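Local coordinates for protein diaminopropionate ammonia-lyase (Escherichia coli, PDB 4D9I) that catalyses the pyridoxal 5'-phosphate-dependent alpha,beta-elimination of both L- and D-2,3-diaminopropionate to pyruvate and ammonia, working as a homodimer, at residues B[7-13]-B[306-312]; B[35-39]-B[97-102]; B[146-150]-B[377-383]. All coordinates share one frame; numbering follows the deposited sequence.

Contact 1: residues B[7-13]-B[306-312]; sequences KIDIADN and ATQFISC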
loop_
_atom_site.group_PDB
_atom_site.type_symbol
_atom_site.label_atom_id
_atom_site.label_comp_id
_atom_site.label_asym_id
_atom_site.label_seq_id
_atom_site.Cartn_x
_atom_site.Cartn_y
_atom_site.Cartn_z
ATOM N N LYS B 7 2.327 -19.008 11.372
ATOM C CA LYS B 7 2.069 -20.424 11.223
ATOM C C LYS B 7 1.933 -20.760 9.734
ATOM O O LYS B 7 1.023 -20.277 9.066
ATOM C CB LYS B 7 0.811 -20.805 12.003
ATOM C CG LYS B 7 0.408 -22.259 11.856
ATOM C CD LYS B 7 -1.060 -22.441 12.204
ATOM C CE LYS B 7 -1.456 -23.893 12.038
ATOM N NZ LYS B 7 -2.721 -24.250 12.751
ATOM N N ILE B 8 2.882 -21.537 9.206
ATOM C CA ILE B 8 2.759 -22.100 7.852
ATOM C C ILE B 8 3.075 -23.590 7.896
ATOM O O ILE B 8 4.245 -23.985 7.804
ATOM C CB ILE B 8 3.739 -21.484 6.829
ATOM C CG1 ILE B 8 3.680 -19.961 6.799
ATOM C CG2 ILE B 8 3.453 -22.034 5.431
ATOM C CD1 ILE B 8 4.986 -19.363 6.311
ATOM N N ASP B 9 2.052 -24.417 8.045
ATOM C CA ASP B 9 2.262 -25.856 8.055
ATOM C C ASP B 9 2.187 -26.374 6.630
ATOM O O ASP B 9 1.209 -26.104 5.923
ATOM C CB ASP B 9 1.219 -26.547 8.938
ATOM C CG ASP B 9 1.415 -26.244 10.422
ATOM O OD1 ASP B 9 2.553 -25.995 10.842
ATOM O OD2 ASP B 9 0.423 -26.268 11.176
ATOM N N ILE B 10 3.236 -27.085 6.217
ATOM C CA ILE B 10 3.330 -27.666 4.877
ATOM C C ILE B 10 3.287 -29.170 4.978
ATOM O O ILE B 10 4.097 -29.768 5.703
ATOM C CB ILE B 10 4.648 -27.285 4.163
ATOM C CG1 ILE B 10 4.816 -25.768 4.092
ATOM C CG2 ILE B 10 4.687 -27.906 2.769
ATOM C CD1 ILE B 10 6.263 -25.309 4.032
ATOM N N ALA B 11 2.346 -29.786 4.260
ATOM C CA ALA B 11 2.267 -31.238 4.196
ATOM C C ALA B 11 2.396 -31.684 2.750
ATOM O O ALA B 11 1.630 -31.238 1.885
ATOM C CB ALA B 11 0.963 -31.736 4.799
ATOM N N ASP B 12 3.394 -32.533 2.502
ATOM C CA ASP B 12 3.546 -33.235 1.220
ATOM C C ASP B 12 2.342 -34.118 0.961
ATOM O O ASP B 12 1.921 -34.843 1.856
ATOM C CB ASP B 12 4.771 -34.150 1.244
ATOM C CG ASP B 12 6.065 -33.394 1.255
ATOM O OD1 ASP B 12 6.162 -32.308 0.658
ATOM O OD2 ASP B 12 7.005 -33.896 1.878
ATOM N N ASN B 13 1.808 -34.076 -0.256
ATOM C CA ASN B 13 0.664 -34.930 -0.623
ATOM C C ASN B 13 1.109 -36.375 -0.814
ATOM O O ASN B 13 1.620 -36.740 -1.869
ATOM C CB ASN B 13 -0.053 -34.387 -1.874
ATOM C CG ASN B 13 -1.232 -35.263 -2.333
ATOM O OD1 ASN B 13 -1.718 -35.102 -3.462
ATOM N ND2 ASN B 13 -1.712 -36.153 -1.466
ATOM N N ALA B 306 -2.052 -32.484 -6.606
ATOM C CA ALA B 306 -1.436 -31.432 -5.779
ATOM C C ALA B 306 -0.117 -31.903 -5.168
ATOM O O ALA B 306 -0.006 -33.035 -4.716
ATOM C CB ALA B 306 -2.385 -30.984 -4.684
ATOM N N THR B 307 0.884 -31.032 -5.132
ATOM C CA THR B 307 2.177 -31.442 -4.598
ATOM C C THR B 307 2.164 -31.342 -3.077
ATOM O O THR B 307 2.602 -32.259 -2.385
ATOM C CB THR B 307 3.340 -30.610 -5.181
ATOM O OG1 THR B 307 3.146 -30.447 -6.595
ATOM C CG2 THR B 307 4.687 -31.312 -4.915
ATOM N N GLN B 308 1.625 -30.236 -2.571
ATOM C CA GLN B 308 1.621 -29.944 -1.153
ATOM C C GLN B 308 0.359 -29.223 -0.709
ATOM O O GLN B 308 -0.282 -28.523 -1.486
ATOM C CB GLN B 308 2.841 -29.086 -0.796
ATOM C CG GLN B 308 4.118 -29.892 -0.620
ATOM C CD GLN B 308 5.363 -29.026 -0.645
ATOM O OE1 GLN B 308 5.320 -27.864 -1.061
ATOM N NE2 GLN B 308 6.478 -29.585 -0.209
ATOM N N PHE B 309 0.018 -29.403 0.557
ATOM C CA PHE B 309 -1.062 -28.657 1.181
ATOM C C PHE B 309 -0.472 -27.773 2.268
ATOM O O PHE B 309 0.406 -28.214 3.000
ATOM C CB PHE B 309 -2.062 -29.623 1.798
ATOM C CG PHE B 309 -2.532 -30.689 0.853
ATOM C CD1 PHE B 309 -2.166 -32.013 1.045
ATOM C CD2 PHE B 309 -3.336 -30.365 -0.234
ATOM C CE1 PHE B 309 -2.604 -33.009 0.177
ATOM C CE2 PHE B 309 -3.771 -31.357 -1.108
ATOM C CZ PHE B 309 -3.402 -32.670 -0.904
ATOM N N ILE B 310 -0.954 -26.535 2.360
ATOM C CA ILE B 310 -0.553 -25.616 3.428
ATOM C C ILE B 310 -1.757 -25.209 4.279
ATOM O O ILE B 310 -2.814 -24.850 3.752
ATOM C CB ILE B 310 0.151 -24.349 2.885
ATOM C CG1 ILE B 310 1.569 -24.692 2.412
ATOM C CG2 ILE B 310 0.214 -23.252 3.956
ATOM C CD1 ILE B 310 2.350 -23.543 1.805
ATOM N N SER B 311 -1.583 -25.305 5.593
ATOM C CA SER B 311 -2.509 -24.756 6.571
ATOM C C SER B 311 -1.837 -23.567 7.232
ATOM O O SER B 311 -0.790 -23.711 7.865
ATOM C CB SER B 311 -2.859 -25.797 7.629
ATOM O OG SER B 311 -3.667 -25.234 8.646
ATOM N N CYS B 312 -2.438 -22.394 7.100
ATOM C CA CYS B 312 -1.791 -21.194 7.604
ATOM C C CYS B 312 -2.649 -20.296 8.499
ATOM O O CYS B 312 -3.886 -20.332 8.469
ATOM C CB CYS B 312 -1.152 -20.398 6.462
ATOM S SG CYS B 312 -2.344 -19.583 5.399
HETATM O O HOH W 1 -2.729 -26.678 10.768
#
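D9 and S311 face each other as a hydrogen-bonded pair of an antiparallel beta ladder, in which strand 8-12 runs along the border of the larger sheet of this fold type II enzyme and strand 308-312 is its neighbour. The short axes approach to 4.7 Å with N-to-C directions 158° apart. D9 and S311 exchange two backbone bonds, A11 and F309 two more, and the bond from A11 N to F309 O is nearly straight. One further bond, N13 N to T307 O, carries the pairing past the end of strand 8-12.

The non-hydrogen-bonded pairs place I8, I10, I310, C312, D12 and Q308 on one face. I8 and I310 run next to each other, CG2 against CG2 at 3.8 Å; I10 stands alongside I310 through the CG1 atoms. I10 puts its CG1 anti to the carbonyl carbon (chi1 -56°), which leaves CG2 to rest on the amide carbon of Q308. Helices 338-352 and 356-363 cover this face. A11, F309 and the CB of D9 turn to the other, where Y267 of helix 265-272 packs on all three.

Polar groups close both ends of the ladder. At one, K7 NZ pairs with D261, and a water joins it to D9 OD2 and S311 OG, the latter also bonded to D264. At the other, D12 OD2 is held by K362, whose carbonyl takes a bond from Q308 NE2, while Q308 OE1 binds H254. Between these fixed ends the D12 carboxylate and Q308 amide lie 12° from coplanar, and NE2 of Q308 donates to OD1 of D12 at 2.9 Å, nearly along the C-O axis.

Contact 2: residues B[35-39]-B[97-102]; sequences FHQKI and IETLSF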
loop_
_atom_site.group_PDB
_atom_site.type_symbol
_atom_site.label_atom_id
_atom_site.label_comp_id
_atom_site.label_asym_id
_atom_site.label_seq_id
_atom_site.Cartn_x
_atom_site.Cartn_y
_atom_site.Cartn_z
ATOM N N PHE B 35 -16.991 -19.180 -24.994
ATOM C CA PHE B 35 -18.248 -18.677 -24.446
ATOM C C PHE B 35 -18.049 -17.304 -23.817
ATOM O O PHE B 35 -18.753 -16.363 -24.162
ATOM C CB PHE B 35 -18.824 -19.662 -23.415
ATOM C CG PHE B 35 -19.905 -19.076 -22.556
ATOM C CD1 PHE B 35 -21.206 -18.994 -23.020
ATOM C CD2 PHE B 35 -19.617 -18.602 -21.276
ATOM C CE1 PHE B 35 -22.204 -18.442 -22.240
ATOM C CE2 PHE B 35 -20.616 -18.053 -20.485
ATOM C CZ PHE B 35 -21.911 -17.973 -20.972
ATOM N N HIS B 36 -17.081 -17.200 -22.903
ATOM C CA HIS B 36 -16.764 -15.927 -22.224
ATOM C C HIS B 36 -16.422 -14.784 -23.136
ATOM O O HIS B 36 -16.775 -13.640 -22.854
ATOM C CB HIS B 36 -15.654 -16.111 -21.200
ATOM C CG HIS B 36 -16.040 -16.998 -20.047
ATOM N ND1 HIS B 36 -15.271 -18.023 -19.634
ATOM C CD2 HIS B 36 -17.165 -16.996 -19.232
ATOM C CE1 HIS B 36 -15.864 -18.630 -18.599
ATOM N NE2 HIS B 36 -17.024 -18.002 -18.355
ATOM N N GLN B 37 -15.747 -15.092 -24.239
ATOM C CA GLN B 37 -15.355 -14.104 -25.265
ATOM C C GLN B 37 -16.569 -13.434 -25.969
ATOM O O GLN B 37 -16.429 -12.411 -26.661
ATOM C CB GLN B 37 -14.457 -14.800 -26.299
ATOM C CG GLN B 37 -14.270 -14.031 -27.603
ATOM C CD GLN B 37 -14.428 -14.898 -28.835
ATOM O OE1 GLN B 37 -15.504 -15.470 -29.090
ATOM N NE2 GLN B 37 -13.360 -14.981 -29.631
ATOM N N LYS B 38 -17.755 -14.011 -25.788
ATOM C CA LYS B 38 -18.956 -13.480 -26.445
ATOM C C LYS B 38 -19.736 -12.545 -25.530
ATOM O O LYS B 38 -20.761 -11.986 -25.924
ATOM C CB LYS B 38 -19.862 -14.620 -26.929
ATOM C CG LYS B 38 -19.180 -15.602 -27.864
ATOM C CD LYS B 38 -20.087 -16.781 -28.161
ATOM C CE LYS B 38 -19.443 -17.722 -29.164
ATOM N NZ LYS B 38 -20.079 -19.066 -29.119
ATOM N N ILE B 39 -19.247 -12.380 -24.308
ATOM C CA ILE B 39 -19.925 -11.548 -23.317
ATOM C C ILE B 39 -19.380 -10.130 -23.384
ATOM O O ILE B 39 -18.166 -9.944 -23.456
ATOM C CB ILE B 39 -19.719 -12.099 -21.883
ATOM C CG1 ILE B 39 -20.268 -13.527 -21.761
ATOM C CG2 ILE B 39 -20.339 -11.171 -20.845
ATOM C CD1 ILE B 39 -19.762 -14.270 -20.532
ATOM N N ILE B 97 -25.300 -24.132 -26.681
ATOM C CA ILE B 97 -24.482 -23.062 -26.091
ATOM C C ILE B 97 -23.214 -22.747 -26.908
ATOM O O ILE B 97 -22.744 -21.614 -26.916
ATOM C CB ILE B 97 -24.107 -23.385 -24.619
ATOM C CG1 ILE B 97 -23.434 -22.175 -23.934
ATOM C CG2 ILE B 97 -23.241 -24.642 -24.533
ATOM C CD1 ILE B 97 -23.252 -22.333 -22.429
ATOM N N GLU B 98 -22.683 -23.755 -27.594
ATOM C CA GLU B 98 -21.457 -23.626 -28.379
ATOM C C GLU B 98 -21.627 -22.824 -29.668
ATOM O O GLU B 98 -20.660 -22.295 -30.204
ATOM C CB GLU B 98 -20.939 -25.010 -28.748
ATOM C CG GLU B 98 -20.488 -25.847 -27.567
ATOM C CD GLU B 98 -19.746 -27.088 -28.015
ATOM O OE1 GLU B 98 -19.094 -27.029 -29.080
ATOM O OE2 GLU B 98 -19.816 -28.122 -27.315
ATOM N N THR B 99 -22.851 -22.757 -30.183
ATOM C CA THR B 99 -23.081 -22.125 -31.474
ATOM C C THR B 99 -23.993 -20.903 -31.399
ATOM O O THR B 99 -24.702 -20.597 -32.351
ATOM C CB THR B 99 -23.663 -23.128 -32.496
ATOM O OG1 THR B 99 -24.899 -23.650 -31.997
ATOM C CG2 THR B 99 -22.693 -24.269 -32.733
ATOM N N LEU B 100 -23.987 -20.205 -30.271
ATOM C CA LEU B 100 -24.770 -18.979 -30.162
ATOM C C LEU B 100 -24.019 -17.913 -29.373
ATOM O O LEU B 100 -23.030 -18.209 -28.704
ATOM C CB LEU B 100 -26.161 -19.262 -29.568
ATOM C CG LEU B 100 -26.249 -20.024 -28.241
ATOM C CD1 LEU B 100 -25.683 -19.225 -27.074
ATOM C CD2 LEU B 100 -27.695 -20.421 -27.971
ATOM N N SER B 101 -24.484 -16.672 -29.461
ATOM C CA SER B 101 -23.898 -15.581 -28.681
ATOM C C SER B 101 -24.635 -15.418 -27.355
ATOM O O SER B 101 -25.790 -15.818 -27.227
ATOM C CB SER B 101 -23.943 -14.269 -29.474
ATOM O OG SER B 101 -25.269 -13.944 -29.876
ATOM N N PHE B 102 -23.964 -14.804 -26.391
ATOM C CA PHE B 102 -24.536 -14.458 -25.093
ATOM C C PHE B 102 -25.700 -13.491 -25.263
ATOM O O PHE B 102 -26.692 -13.592 -24.538
ATOM C CB PHE B 102 -23.451 -13.830 -24.211
ATOM C CG PHE B 102 -23.823 -13.719 -22.758
ATOM C CD1 PHE B 102 -24.159 -12.484 -22.205
ATOM C CD2 PHE B 102 -23.807 -14.836 -21.931
ATOM C CE1 PHE B 102 -24.483 -12.377 -20.852
ATOM C CE2 PHE B 102 -24.135 -14.732 -20.580
ATOM C CZ PHE B 102 -24.462 -13.499 -20.040
HETATM O O HOH W 2 -20.252 -20.270 -26.701
#
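F102 and I39 bring their backbones together where the segments come closest, with CA atoms 5.7 Å apart, and K38 and S101 follow at 5.8 Å. Residues 35-39 leave the C-terminal end of helix 26-36 through a type I beta turn from H36 to I39, closed by the bond from I39 N to H36 O. Opposite runs an irregular connection from helix 81-93, ending at S101, the N-cap of helix 102-106, whose OG caps H104 N. The contact thus joins the exit of one helix to the entry of another.

Apolar packing is built round F102. CG1 of I39 sits over one face of its ring, 3.9 Å from the centroid and 20° off the normal, a CH-pi contact displaced toward the rim. F35 meets the same ring obliquely, CZ near CD2, with the planes 75° apart. The F35 ring also reaches CD1 of I97, because chi1 of 165° swings CG away from the backbone N, while Y83 and A86 of helix 81-93 touch it from outside the pair.

K38 runs extended beside the loop, its CD close to S101 CA. NZ donates to L100 O at 3.1 Å from above the carbonyl plane, and a water, 2.7 Å from NZ, passes the link on to I97 O. Putting a methionine here would probably leave L100 O and that water without their cationic donor. The loop is therefore gripped in two chemically different ways: aromatic and aliphatic packing at F102, and at K38 an ammonium group bonded to one backbone carbonyl and joined to a second through water, so this part probably depends on the loop's path more than on its side chains.

Contact 3: residues B[146-150]-B[377-383]; sequences SAQER and EGDTDVK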
loop_
_atom_site.group_PDB
_atom_site.type_symbol
_atom_site.label_atom_id
_atom_site.label_comp_id
_atom_site.label_asym_id
_atom_site.label_seq_id
_atom_site.Cartn_x
_atom_site.Cartn_y
_atom_site.Cartn_z
ATOM N N SER B 146 -22.553 -11.592 7.360
ATOM C CA SER B 146 -22.237 -11.082 6.019
ATOM C C SER B 146 -22.110 -9.570 5.924
ATOM O O SER B 146 -22.971 -8.841 6.386
ATOM C CB SER B 146 -23.281 -11.557 5.000
ATOM O OG SER B 146 -23.076 -12.909 4.664
ATOM N N ALA B 147 -21.035 -9.119 5.285
ATOM C CA ALA B 147 -20.766 -7.697 5.084
ATOM C C ALA B 147 -21.902 -7.088 4.283
ATOM O O ALA B 147 -22.238 -7.580 3.207
ATOM C CB ALA B 147 -19.441 -7.506 4.351
ATOM N N GLN B 148 -22.478 -6.013 4.813
ATOM C CA GLN B 148 -23.583 -5.299 4.169
ATOM C C GLN B 148 -23.278 -4.930 2.717
ATOM O O GLN B 148 -24.168 -4.966 1.864
ATOM C CB GLN B 148 -23.940 -4.041 4.965
ATOM C CG GLN B 148 -25.282 -3.426 4.595
ATOM C CD GLN B 148 -26.453 -4.278 5.034
ATOM O OE1 GLN B 148 -27.151 -4.870 4.212
ATOM N NE2 GLN B 148 -26.669 -4.349 6.348
ATOM N N GLU B 149 -22.026 -4.579 2.438
ATOM C CA GLU B 149 -21.622 -4.229 1.076
ATOM C C GLU B 149 -21.841 -5.369 0.089
ATOM O O GLU B 149 -22.261 -5.138 -1.042
ATOM C CB GLU B 149 -20.156 -3.789 1.021
ATOM C CG GLU B 149 -19.751 -3.247 -0.344
ATOM C CD GLU B 149 -18.278 -2.865 -0.445
ATOM O OE1 GLU B 149 -17.569 -2.877 0.572
ATOM O OE2 GLU B 149 -17.841 -2.540 -1.559
ATOM N N ARG B 150 -21.546 -6.591 0.516
ATOM C CA ARG B 150 -21.688 -7.743 -0.362
ATOM C C ARG B 150 -23.177 -8.063 -0.610
ATOM O O ARG B 150 -23.567 -8.422 -1.732
ATOM C CB ARG B 150 -20.930 -8.949 0.194
ATOM C CG ARG B 150 -19.423 -8.774 0.235
ATOM C CD ARG B 150 -18.743 -9.996 0.826
ATOM N NE ARG B 150 -17.310 -9.934 0.584
ATOM C CZ ARG B 150 -16.363 -9.958 1.519
ATOM N NH1 ARG B 150 -16.659 -10.085 2.805
ATOM N NH2 ARG B 150 -15.096 -9.886 1.144
ATOM N N GLU B 377 -9.803 -12.167 -5.866
ATOM C CA GLU B 377 -10.723 -11.042 -5.705
ATOM C C GLU B 377 -9.980 -9.771 -5.354
ATOM O O GLU B 377 -8.886 -9.836 -4.790
ATOM C CB GLU B 377 -11.771 -11.326 -4.606
ATOM C CG GLU B 377 -11.164 -11.579 -3.222
ATOM C CD GLU B 377 -12.173 -11.466 -2.073
ATOM O OE1 GLU B 377 -13.417 -11.417 -2.302
ATOM O OE2 GLU B 377 -11.706 -11.442 -0.910
ATOM N N GLY B 378 -10.587 -8.626 -5.669
ATOM C CA GLY B 378 -10.103 -7.347 -5.167
ATOM C C GLY B 378 -10.753 -7.028 -3.830
ATOM O O GLY B 378 -11.129 -7.939 -3.072
ATOM N N ASP B 379 -10.926 -5.734 -3.569
ATOM C CA ASP B 379 -11.490 -5.247 -2.322
ATOM C C ASP B 379 -13.020 -5.345 -2.314
ATOM O O ASP B 379 -13.736 -4.333 -2.322
ATOM C CB ASP B 379 -11.022 -3.805 -2.054
ATOM C CG ASP B 379 -11.293 -2.872 -3.221
ATOM O OD1 ASP B 379 -11.613 -3.358 -4.330
ATOM O OD2 ASP B 379 -11.173 -1.647 -3.045
ATOM N N THR B 380 -13.521 -6.575 -2.283
ATOM C CA THR B 380 -14.946 -6.796 -2.298
ATOM C C THR B 380 -15.618 -6.293 -1.011
ATOM O O THR B 380 -16.808 -6.043 -1.006
ATOM C CB THR B 380 -15.256 -8.278 -2.567
ATOM O OG1 THR B 380 -14.561 -9.080 -1.612
ATOM C CG2 THR B 380 -14.797 -8.658 -3.976
ATOM N N ASP B 381 -14.843 -6.161 0.065
ATOM C CA ASP B 381 -15.276 -5.527 1.296
ATOM C C ASP B 381 -14.318 -4.341 1.553
ATOM O O ASP B 381 -13.242 -4.534 2.115
ATOM C CB ASP B 381 -15.229 -6.531 2.461
ATOM C CG ASP B 381 -15.629 -5.914 3.806
ATOM O OD1 ASP B 381 -15.640 -4.677 3.953
ATOM O OD2 ASP B 381 -15.916 -6.678 4.745
ATOM N N VAL B 382 -14.710 -3.139 1.135
ATOM C CA VAL B 382 -13.780 -1.998 1.178
ATOM C C VAL B 382 -13.420 -1.574 2.607
ATOM O O VAL B 382 -12.310 -1.066 2.853
ATOM C CB VAL B 382 -14.248 -0.793 0.324
ATOM C CG1 VAL B 382 -14.422 -1.195 -1.131
ATOM C CG2 VAL B 382 -15.529 -0.193 0.873
ATOM N N LYS B 383 -14.366 -1.781 3.532
ATOM C CA LYS B 383 -14.185 -1.484 4.951
ATOM C C LYS B 383 -13.032 -2.320 5.493
ATOM O O LYS B 383 -12.067 -1.791 6.026
ATOM C CB LYS B 383 -15.471 -1.814 5.722
ATOM C CG LYS B 383 -15.598 -1.152 7.080
ATOM C CD LYS B 383 -17.043 -1.266 7.562
ATOM C CE LYS B 383 -17.224 -0.718 8.968
ATOM N NZ LYS B 383 -16.213 -1.296 9.904
HETATM O O HOH W 3 -17.504 -3.083 3.289
HETATM O O HOH W 4 -16.025 -3.532 -3.122
HETATM O O HOH W 5 -15.079 -9.183 4.954
#
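E149 and R150, in the first turn of helix 148-155, meet residues T380-V382 at the start of helix 382-389, the first mostly at the backbone and the second mainly at side chains, so the contact pairs two helix N-termini of the fold type II architecture. A147 and D381 are the respective N-caps; D381 OD1 caps H384 N.

Two direct hydrogen bonds cross the gap. E149, extended with CG anti to its backbone N (chi1 -173°), brings OE1 to V382 N at 2.9 Å; the N-H approaches on the syn side of the carboxylate, 17° out of its plane. A carboxylate from another helix thereby takes up the first N-H of helix 382-389. From R150, NH2 reaches T380 OG1, which lies at the edge of the guanidinium and near its plane, at 2.9 Å. The hydroxyl in turn donates to E377 OE1 at 2.7 Å, from above that carboxylate, and N122 also binds this oxygen. T380 OG1 is thus fixed as acceptor on one side and donor on the other.

Electrostatic and packing contacts of R150 with D381 are looser. D381 CB sits 3.4 Å above one face of the R150 guanidinium. The carboxylate of D381 stands 88° from the guanidinium plane, and R150 NH1 to D381 OD2 is a long salt bridge at 4.0 Å with no N-H aimed at the oxygen. R150 lies about 6 Å, side chain to side chain, from D120, the inferred proton acceptor for L-diaminopropionate, so this network adjoins the active site.

Three waters complete the bridging. One links E149 OE2 to D379 O and another R150 NH1 to D381 OD2. The third probably eases the repulsion between two carboxylates, since it donates to both E149 OE1 and D381 OD1, which are 4.3 Å apart.

Overall arrangement
From the N terminus, strand 8-12 opens contact 1, whose partner segment 306-312 begins 293 residues after 7-13 ends and fixes the chain's start to the larger, mixed sheet. Helix 26-36 follows, and contact 2 closes a loop of 57 residues at 97-102, nested within that of contact 1 and on the opposite side of the chain's centre; the contact centres are about 38 Å apart. Contact 3 opens at 146-150, after contact 2 has closed, and ends at 377-383, beyond 306-312, so contacts 1 and 3 cross along the chain. It joins the helix after strand 137-142 of the four-stranded parallel sheet to the segment after strand 370-375 of the mixed sheet. None of the three touches another.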